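PDB 2VK9: alpha-toxin from Clostridium novyi, which belongs to the large clostridial toxins and carries a catalytic domain of the glycosyltransferase GT-A family alongside an N-terminal helical domain. Local coordinates for residues D284-P289 with H518-S523; N297-P302 with E342-F347; S446-S451 with T494-S499. All blocks are in the same frame, centred on the assembly; numbering follows the deposited sequence.

Contact 1: D284-P289 with H518-S523; sequences DLDFLP and HDEFKS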
loop_
_atom_site.group_PDB
_atom_site.type_symbol
_atom_site.label_atom_id
_atom_site.label_comp_id
_atom_site.label_asym_id
_atom_site.label_seq_id
_atom_site.Cartn_x
_atom_site.Cartn_y
_atom_site.Cartn_z
ATOM N N ASP A 284 -5.901 0.610 -8.228
ATOM C CA ASP A 284 -4.672 0.669 -8.981
ATOM C C ASP A 284 -5.010 0.510 -10.459
ATOM O O ASP A 284 -5.853 -0.323 -10.820
ATOM C CB ASP A 284 -3.797 -0.488 -8.539
ATOM C CG ASP A 284 -2.325 -0.191 -8.657
ATOM O OD1 ASP A 284 -1.773 -0.354 -9.784
ATOM O OD2 ASP A 284 -1.724 0.182 -7.609
ATOM N N LEU A 285 -4.363 1.303 -11.314
ATOM C CA LEU A 285 -4.581 1.219 -12.767
ATOM C C LEU A 285 -4.168 -0.118 -13.437
ATOM O O LEU A 285 -4.433 -0.336 -14.623
ATOM C CB LEU A 285 -3.941 2.413 -13.472
ATOM C CG LEU A 285 -4.802 3.674 -13.488
ATOM C CD1 LEU A 285 -3.960 4.934 -13.636
ATOM C CD2 LEU A 285 -5.848 3.584 -14.587
ATOM N N ASP A 286 -3.541 -1.011 -12.675
ATOM C CA ASP A 286 -3.223 -2.354 -13.154
ATOM C C ASP A 286 -4.382 -3.323 -13.029
ATOM O O ASP A 286 -4.359 -4.382 -13.627
ATOM C CB ASP A 286 -2.052 -2.911 -12.363
ATOM C CG ASP A 286 -0.772 -2.192 -12.666
ATOM O OD1 ASP A 286 -0.739 -1.450 -13.681
ATOM O OD2 ASP A 286 0.196 -2.374 -11.894
ATOM N N PHE A 287 -5.376 -2.978 -12.223
ATOM C CA PHE A 287 -6.517 -3.850 -12.023
ATOM C C PHE A 287 -7.623 -3.457 -12.973
ATOM O O PHE A 287 -7.604 -2.370 -13.547
ATOM C CB PHE A 287 -7.007 -3.773 -10.583
ATOM C CG PHE A 287 -6.084 -4.425 -9.583
ATOM C CD1 PHE A 287 -4.798 -4.834 -9.939
ATOM C CD2 PHE A 287 -6.496 -4.604 -8.269
ATOM C CE1 PHE A 287 -3.947 -5.428 -9.002
ATOM C CE2 PHE A 287 -5.649 -5.194 -7.326
ATOM C CZ PHE A 287 -4.374 -5.605 -7.693
ATOM N N LEU A 288 -8.578 -4.357 -13.148
ATOM C CA LEU A 288 -9.691 -4.135 -14.042
ATOM C C LEU A 288 -10.926 -4.547 -13.295
ATOM O O LEU A 288 -10.816 -5.199 -12.261
ATOM C CB LEU A 288 -9.522 -4.979 -15.300
ATOM C CG LEU A 288 -8.527 -4.434 -16.327
ATOM C CD1 LEU A 288 -8.186 -5.481 -17.360
ATOM C CD2 LEU A 288 -9.078 -3.203 -17.009
ATOM N N PRO A 289 -12.110 -4.135 -13.777
ATOM C CA PRO A 289 -13.347 -4.612 -13.168
ATOM C C PRO A 289 -13.393 -6.128 -13.035
ATOM O O PRO A 289 -12.785 -6.833 -13.836
ATOM C CB PRO A 289 -14.439 -4.120 -14.122
ATOM C CG PRO A 289 -13.747 -3.508 -15.274
ATOM C CD PRO A 289 -12.368 -3.172 -14.855
ATOM N N HIS A 518 -2.248 -8.022 -17.845
ATOM C CA HIS A 518 -0.908 -7.887 -18.403
ATOM C C HIS A 518 -0.042 -6.907 -17.626
ATOM O O HIS A 518 1.082 -7.236 -17.258
ATOM C CB HIS A 518 -0.972 -7.486 -19.876
ATOM C CG HIS A 518 -1.679 -8.481 -20.733
ATOM N ND1 HIS A 518 -2.073 -8.202 -22.021
ATOM C CD2 HIS A 518 -2.082 -9.748 -20.480
ATOM C CE1 HIS A 518 -2.675 -9.261 -22.532
ATOM N NE2 HIS A 518 -2.700 -10.210 -21.613
ATOM N N ASP A 519 -0.568 -5.712 -17.368
ATOM C CA ASP A 519 0.191 -4.688 -16.663
ATOM C C ASP A 519 0.490 -5.092 -15.218
ATOM O O ASP A 519 1.454 -4.619 -14.633
ATOM C CB ASP A 519 -0.522 -3.330 -16.725
ATOM C CG ASP A 519 -0.330 -2.613 -18.066
ATOM O OD1 ASP A 519 -0.325 -3.280 -19.125
ATOM O OD2 ASP A 519 -0.199 -1.369 -18.063
ATOM N N GLU A 520 -0.321 -5.976 -14.649
ATOM C CA GLU A 520 -0.074 -6.443 -13.292
ATOM C C GLU A 520 1.060 -7.457 -13.230
ATOM O O GLU A 520 1.858 -7.451 -12.289
ATOM C CB GLU A 520 -1.326 -7.059 -12.694
ATOM C CG GLU A 520 -1.628 -6.550 -11.296
ATOM C CD GLU A 520 -0.600 -6.946 -10.255
ATOM O OE1 GLU A 520 0.072 -6.046 -9.701
ATOM O OE2 GLU A 520 -0.480 -8.156 -9.985
ATOM N N PHE A 521 1.114 -8.337 -14.227
ATOM C CA PHE A 521 2.195 -9.302 -14.334
ATOM C C PHE A 521 3.507 -8.615 -14.657
ATOM O O PHE A 521 4.572 -9.099 -14.272
ATOM C CB PHE A 521 1.881 -10.363 -15.386
ATOM C CG PHE A 521 0.733 -11.248 -15.021
ATOM C CD1 PHE A 521 -0.220 -11.588 -15.962
ATOM C CD2 PHE A 521 0.596 -11.732 -13.726
ATOM C CE1 PHE A 521 -1.290 -12.406 -15.625
ATOM C CE2 PHE A 521 -0.470 -12.547 -13.378
ATOM C CZ PHE A 521 -1.416 -12.884 -14.332
ATOM N N LYS A 522 3.431 -7.484 -15.351
ATOM C CA LYS A 522 4.623 -6.724 -15.673
ATOM C C LYS A 522 5.183 -6.040 -14.426
ATOM O O LYS A 522 6.391 -5.861 -14.301
ATOM C CB LYS A 522 4.354 -5.731 -16.799
ATOM C CG LYS A 522 5.597 -5.421 -17.608
ATOM C CD LYS A 522 5.279 -4.766 -18.946
ATOM C CE LYS A 522 6.580 -4.465 -19.713
ATOM N NZ LYS A 522 6.334 -3.670 -20.955
ATOM N N SER A 523 4.298 -5.682 -13.501
ATOM C CA SER A 523 4.691 -5.093 -12.215
ATOM C C SER A 523 5.347 -6.094 -11.259
ATOM O O SER A 523 6.070 -5.690 -10.348
ATOM C CB SER A 523 3.491 -4.442 -11.520
ATOM O OG SER A 523 3.187 -3.188 -12.095
HETATM O O HOH W 1 -2.065 0.059 -16.386
#

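Contact 2: N297-P302 with E342-F347; sequences NDISKP and ERILSF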
loop_
_atom_site.group_PDB
_atom_site.type_symbol
_atom_site.label_atom_id
_atom_site.label_comp_id
_atom_site.label_asym_id
_atom_site.label_seq_id
_atom_site.Cartn_x
_atom_site.Cartn_y
_atom_site.Cartn_z
ATOM N N ASN A 297 -16.106 -22.641 -15.244
ATOM C CA ASN A 297 -15.771 -23.784 -14.390
ATOM C C ASN A 297 -15.888 -25.138 -15.077
ATOM O O ASN A 297 -15.177 -26.077 -14.720
ATOM C CB ASN A 297 -16.584 -23.764 -13.095
ATOM C CG ASN A 297 -15.936 -22.907 -12.023
ATOM O OD1 ASN A 297 -14.927 -22.238 -12.266
ATOM N ND2 ASN A 297 -16.509 -22.924 -10.828
ATOM N N ASP A 298 -16.775 -25.223 -16.066
ATOM C CA ASP A 298 -16.919 -26.426 -16.885
ATOM C C ASP A 298 -15.925 -26.447 -18.041
ATOM O O ASP A 298 -16.179 -27.073 -19.074
ATOM C CB ASP A 298 -18.348 -26.550 -17.412
ATOM C CG ASP A 298 -19.382 -26.445 -16.310
ATOM O OD1 ASP A 298 -19.085 -26.881 -15.166
ATOM O OD2 ASP A 298 -20.485 -25.917 -16.586
ATOM N N ILE A 299 -14.811 -25.736 -17.870
ATOM C CA ILE A 299 -13.672 -25.818 -18.787
ATOM C C ILE A 299 -12.413 -26.076 -17.956
ATOM O O ILE A 299 -11.980 -25.218 -17.175
ATOM C CB ILE A 299 -13.523 -24.563 -19.690
ATOM C CG1 ILE A 299 -14.763 -24.398 -20.579
ATOM C CG2 ILE A 299 -12.278 -24.690 -20.556
ATOM C CD1 ILE A 299 -15.005 -22.983 -21.105
ATOM N N SER A 300 -11.856 -27.274 -18.118
ATOM C CA SER A 300 -10.724 -27.729 -17.313
ATOM C C SER A 300 -9.407 -27.100 -17.766
ATOM O O SER A 300 -9.036 -27.162 -18.937
ATOM C CB SER A 300 -10.642 -29.264 -17.306
ATOM O OG SER A 300 -11.015 -29.815 -18.565
ATOM N N LYS A 301 -8.717 -26.486 -16.817
ATOM C CA LYS A 301 -7.433 -25.848 -17.058
ATOM C C LYS A 301 -6.355 -26.895 -17.389
ATOM O O LYS A 301 -6.213 -27.882 -16.660
ATOM C CB LYS A 301 -7.069 -25.016 -15.821
ATOM C CG LYS A 301 -5.596 -24.826 -15.528
ATOM C CD LYS A 301 -5.411 -24.643 -14.026
ATOM C CE LYS A 301 -3.963 -24.445 -13.654
ATOM N NZ LYS A 301 -3.119 -25.574 -14.115
ATOM N N PRO A 302 -5.611 -26.691 -18.500
ATOM C CA PRO A 302 -4.502 -27.567 -18.938
ATOM C C PRO A 302 -3.517 -27.916 -17.818
ATOM O O PRO A 302 -3.170 -27.044 -17.006
ATOM C CB PRO A 302 -3.794 -26.731 -20.011
ATOM C CG PRO A 302 -4.873 -25.875 -20.575
ATOM C CD PRO A 302 -5.829 -25.571 -19.438
ATOM N N GLU A 342 -10.854 -22.424 -28.559
ATOM C CA GLU A 342 -12.123 -22.302 -29.290
ATOM C C GLU A 342 -13.362 -22.565 -28.431
ATOM O O GLU A 342 -14.454 -22.079 -28.740
ATOM C CB GLU A 342 -12.141 -23.182 -30.545
ATOM C CG GLU A 342 -11.789 -22.427 -31.830
ATOM C CD GLU A 342 -12.605 -21.141 -32.012
ATOM O OE1 GLU A 342 -13.852 -21.186 -31.859
ATOM O OE2 GLU A 342 -11.996 -20.083 -32.308
ATOM N N ARG A 343 -13.185 -23.330 -27.358
ATOM C CA ARG A 343 -14.250 -23.532 -26.388
ATOM C C ARG A 343 -14.440 -22.257 -25.565
ATOM O O ARG A 343 -15.573 -21.827 -25.318
ATOM C CB ARG A 343 -13.949 -24.735 -25.488
ATOM C CG ARG A 343 -14.032 -26.091 -26.199
ATOM C CD ARG A 343 -13.956 -27.261 -25.206
ATOM N NE ARG A 343 -15.119 -27.297 -24.313
ATOM C CZ ARG A 343 -15.129 -27.850 -23.104
ATOM N NH1 ARG A 343 -14.037 -28.425 -22.612
ATOM N NH2 ARG A 343 -16.239 -27.820 -22.379
ATOM N N ILE A 344 -13.323 -21.653 -25.159
ATOM C CA ILE A 344 -13.346 -20.368 -24.471
ATOM C C ILE A 344 -14.058 -19.325 -25.338
ATOM O O ILE A 344 -15.054 -18.744 -24.915
ATOM C CB ILE A 344 -11.923 -19.866 -24.132
ATOM C CG1 ILE A 344 -11.098 -20.920 -23.384
ATOM C CG2 ILE A 344 -11.985 -18.590 -23.327
ATOM C CD1 ILE A 344 -11.670 -21.354 -22.044
ATOM N N LEU A 345 -13.546 -19.122 -26.552
ATOM C CA LEU A 345 -14.064 -18.127 -27.487
ATOM C C LEU A 345 -15.536 -18.303 -27.866
ATOM O O LEU A 345 -16.245 -17.322 -28.094
ATOM C CB LEU A 345 -13.208 -18.079 -28.754
ATOM C CG LEU A 345 -11.778 -17.532 -28.680
ATOM C CD1 LEU A 345 -11.369 -17.005 -30.046
ATOM C CD2 LEU A 345 -11.639 -16.426 -27.663
ATOM N N SER A 346 -15.995 -19.547 -27.944
ATOM C CA SER A 346 -17.406 -19.808 -28.213
ATOM C C SER A 346 -18.242 -19.599 -26.952
ATOM O O SER A 346 -19.407 -19.204 -27.036
ATOM C CB SER A 346 -17.615 -21.222 -28.749
ATOM O OG SER A 346 -17.353 -22.170 -27.734
ATOM N N PHE A 347 -17.648 -19.869 -25.790
ATOM C CA PHE A 347 -18.321 -19.646 -24.516
ATOM C C PHE A 347 -18.540 -18.159 -24.280
ATOM O O PHE A 347 -19.598 -17.745 -23.810
ATOM C CB PHE A 347 -17.521 -20.238 -23.361
ATOM C CG PHE A 347 -18.336 -20.452 -22.129
ATOM C CD1 PHE A 347 -18.965 -21.679 -21.907
ATOM C CD2 PHE A 347 -18.504 -19.421 -21.201
ATOM C CE1 PHE A 347 -19.742 -21.889 -20.768
ATOM C CE2 PHE A 347 -19.278 -19.612 -20.057
ATOM C CZ PHE A 347 -19.901 -20.851 -19.839
#

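Contact 3: S446-S451 with T494-S499; sequences SMDGSS and TFDMLS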
loop_
_atom_site.group_PDB
_atom_site.type_symbol
_atom_site.label_atom_id
_atom_site.label_comp_id
_atom_site.label_asym_id
_atom_site.label_seq_id
_atom_site.Cartn_x
_atom_site.Cartn_y
_atom_site.Cartn_z
ATOM N N SER A 446 7.849 -6.401 19.782
ATOM C CA SER A 446 7.524 -7.704 19.191
ATOM C C SER A 446 8.422 -7.998 17.993
ATOM O O SER A 446 9.103 -7.105 17.489
ATOM C CB SER A 446 6.059 -7.745 18.756
ATOM O OG SER A 446 5.843 -6.926 17.617
ATOM N N MET A 447 8.416 -9.246 17.537
ATOM C CA MET A 447 9.155 -9.627 16.338
ATOM C C MET A 447 9.002 -8.564 15.236
ATOM O O MET A 447 9.964 -8.237 14.533
ATOM C CB MET A 447 8.682 -10.999 15.837
ATOM C CG MET A 447 9.550 -11.617 14.731
ATOM S SD MET A 447 11.189 -12.163 15.299
ATOM C CE MET A 447 10.780 -13.735 16.096
ATOM N N ASP A 448 7.792 -8.018 15.124
ATOM C CA ASP A 448 7.458 -7.041 14.088
ATOM C C ASP A 448 7.948 -5.619 14.388
ATOM O O ASP A 448 8.535 -4.970 13.519
ATOM C CB ASP A 448 5.954 -7.061 13.810
ATOM C CG ASP A 448 5.520 -8.299 13.042
ATOM O OD1 ASP A 448 6.280 -8.758 12.158
ATOM O OD2 ASP A 448 4.411 -8.811 13.311
ATOM N N GLY A 449 7.705 -5.146 15.609
ATOM C CA GLY A 449 8.208 -3.848 16.049
ATOM C C GLY A 449 9.701 -3.722 15.803
ATOM O O GLY A 449 10.185 -2.669 15.371
ATOM N N SER A 450 10.425 -4.809 16.067
ATOM C CA SER A 450 11.867 -4.871 15.846
ATOM C C SER A 450 12.187 -4.823 14.356
ATOM O O SER A 450 12.999 -4.007 13.930
ATOM C CB SER A 450 12.460 -6.128 16.491
ATOM O OG SER A 450 13.784 -5.894 16.964
ATOM N N SER A 451 11.532 -5.678 13.569
ATOM C CA SER A 451 11.678 -5.667 12.110
ATOM C C SER A 451 11.527 -4.280 11.489
ATOM O O SER A 451 12.203 -3.951 10.507
ATOM C CB SER A 451 10.667 -6.600 11.465
ATOM O OG SER A 451 11.258 -7.865 11.226
ATOM N N THR A 494 0.196 -0.129 16.670
ATOM C CA THR A 494 0.942 -1.371 16.773
ATOM C C THR A 494 1.741 -1.613 15.504
ATOM O O THR A 494 1.369 -1.139 14.434
ATOM C CB THR A 494 0.045 -2.592 17.048
ATOM O OG1 THR A 494 0.852 -3.775 17.027
ATOM C CG2 THR A 494 -1.039 -2.735 15.996
ATOM N N PHE A 495 2.836 -2.351 15.626
ATOM C CA PHE A 495 3.557 -2.818 14.450
ATOM C C PHE A 495 3.162 -4.256 14.162
ATOM O O PHE A 495 3.709 -4.890 13.265
ATOM C CB PHE A 495 5.074 -2.701 14.638
ATOM C CG PHE A 495 5.552 -1.294 14.845
ATOM C CD1 PHE A 495 5.715 -0.783 16.125
ATOM C CD2 PHE A 495 5.833 -0.475 13.760
ATOM C CE1 PHE A 495 6.147 0.526 16.325
ATOM C CE2 PHE A 495 6.261 0.833 13.951
ATOM C CZ PHE A 495 6.424 1.333 15.240
ATOM N N ASP A 496 2.199 -4.768 14.920
ATOM C CA ASP A 496 1.804 -6.159 14.767
ATOM C C ASP A 496 0.865 -6.385 13.599
ATOM O O ASP A 496 0.208 -5.466 13.122
ATOM C CB ASP A 496 1.214 -6.720 16.062
ATOM C CG ASP A 496 2.277 -6.987 17.110
ATOM O OD1 ASP A 496 3.318 -7.604 16.770
ATOM O OD2 ASP A 496 2.071 -6.576 18.271
ATOM N N MET A 497 0.824 -7.627 13.141
ATOM C CA MET A 497 0.011 -8.004 12.002
ATOM C C MET A 497 -0.989 -9.085 12.369
ATOM O O MET A 497 -0.873 -9.728 13.411
ATOM C CB MET A 497 0.899 -8.432 10.844
ATOM C CG MET A 497 1.374 -7.247 10.052
ATOM S SD MET A 497 2.969 -7.474 9.259
ATOM C CE MET A 497 4.034 -6.532 10.367
ATOM N N LEU A 498 -1.962 -9.289 11.495
ATOM C CA LEU A 498 -3.134 -10.089 11.809
ATOM C C LEU A 498 -2.993 -11.461 11.169
ATOM O O LEU A 498 -2.338 -11.596 10.136
ATOM C CB LEU A 498 -4.340 -9.360 11.227
ATOM C CG LEU A 498 -5.693 -9.384 11.914
ATOM C CD1 LEU A 498 -5.643 -8.697 13.265
ATOM C CD2 LEU A 498 -6.646 -8.671 10.987
ATOM N N SER A 499 -3.595 -12.479 11.771
ATOM C CA SER A 499 -3.549 -13.823 11.181
ATOM C C SER A 499 -4.438 -13.901 9.939
ATOM O O SER A 499 -5.407 -13.149 9.837
ATOM C CB SER A 499 -4.006 -14.860 12.194
ATOM O OG SER A 499 -5.373 -14.662 12.506
#

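Contact 1: D284-P289 with H518-S523
Asp286 reaches across to the helix 518-523 and meets three of its residues, lying among two other acids with one hydrogen bond to the helix. Its CG stands beside the backbone N, anti to the carbonyl carbon (chi1 -69°). Asp286 OD2 accepts from Ser523 OG at 3.1 Å, on the syn side but 32° out of the carboxylate plane; Ser523 is poorly ordered. Asp286 OD1 rests against Asp519 CB (3.6 Å), and Asp286 CB against Glu520 CG (3.8 Å). Like charges come near, Asp286 OD1 to Asp519 OD2 at 4.4 Å and Asp286 OD2 to Glu520 OE1 at 4.3 Å, the Asp286 and Asp519 carboxylates turned 70° against each other. Glu520 CG lies 3.4 Å from Phe287 CE1 at the ring edge; the bend at chi2 brings CD into the ring plane, the carboxylate perpendicular to the ring. A water lies 3.0 Å from Leu285 O and 2.9 Å from Asp519 OD2. Outside the two segments, Asp286 O accepts from Thr517 OG1. Asp284 to Phe287 forms a type I turn directly after strand 280-283. This Asp-Leu-Asp sequence is the DXD motif characteristic of GT-A glycosyltransferases, which in relatives helps to hold a metal ion.

Contact 2: N297-P302 with E342-F347
Ile299 and Ile344 each place CG1 anti to the carbonyl carbon, but the next torsion differs: Ile299 runs on extended (chi2 158°), while Ile344 folds CD1 back (chi2 -61°). The folded methyl thereby meets both methyls of its partner, Ile344 CD1 lying 3.7 Å from Ile299 CG2 and 3.8 Å from Ile299 CD1. Arg343, bent at chi3, lies side by side with Ile299, their chains running opposite ways. Ile299 CG1 stands 4.1 Å above one face of the Arg343 guanidinium, off its centre and nearest NH2. Arg343 NH2 also makes a weak hydrogen bond to the main-chain Asp298 O (3.4 Å, N-H...O angle 129°). The pattern is a loop laid on a helix, a single buried isoleucine packing among positions i, i+1 and i+4 of 338-349. It joins the loop after strand 280-283, a core strand of the GT-A domain, to helix 338-349. At the third position Phe347 offers CD1 to Ile299 CD1 at 4.2 Å, the ring meeting it obliquely. Helix 307-321 packs beside both isoleucines, through Trp310 against Ile299 and Ala317 against Ile344. Phe347 also stacks with His351 and meets the ring of Phe296.

Contact 3: S446-S451 with T494-S499
Two aspartates, Asp448 and Asp496, bring their carboxylates within 3.8 Å of each other (Asp448 OD2 to Asp496 OD1) beside the first turn of helix 447-453, an uncommon pairing of like groups. The hydroxyl of Ser446 probably helps by binding Asp496 OD1. This residue is the N-cap of the helix, and its OG sits between the backbone N and the carbonyl carbon (chi1 71°), where it can face the first amides. Ser446 OG accepts from Gly449 N at 3.3 Å in a nearly straight bond (177°) and from Asp448 N in a weak, more bent one. The same Ser446 OG gives its proton to Asp496 OD1 at 2.7 Å, on the syn side and 33° out of the carboxylate plane. Ser446 OG thus takes part in three hydrogen bonds, two accepted (one weak) and one donated, and the cap is tied to the facing loop. The helix N-terminus would probably ease the closeness of the two acids.

Further along, a methyl rests on a carboxylate. The chain of Met497, bent at chi3, crosses Asp448 at a slant and lays its CE 3.5 Å from Asp448 CG and 3.6 Å from Asp448 OD1. Asp448 CB lies beside the facing backbone carbonyl, 3.2 Å from Phe495 O. Gly449 CA lies 3.6 Å from Phe495 CB, while the ring meets that CA obliquely. On the loop itself, Thr494 OG1 accepts from Asp496 N at 2.7 Å, forming an ST turn at Thr494.

Around the contact, Phe495 lies against Asn407, Arg408 and Ile411 of helix 396-422 and meets the ring of Phe452 at the end of helix 447-453. Helix 477-488 lies next to Asp496 and Met497 through Cys485 and Ser481, placing the 494-499 loop among three helices before the short helix 500-503 begins.

The three contacts illustrate how one chain combines a long-range contact with two shorter ones. Contact 1, which includes the DXD motif, joins segments 229 residues apart and encloses both others along the chain; contacts 2 and 3, spanning 40 and 43 residues, follow each other in series inside that loop. Contact 2 is on the same side of the chain's centre as contact 1, their centres about 23 Å apart and nearest atoms about 12 Å apart. Contact 3 lies on the opposite side of the chain's centre from contact 1, about 29 Å from it and about 44 Å from contact 2 between centres. None touches another, so neither of the two nested contacts reaches the DXD motif directly.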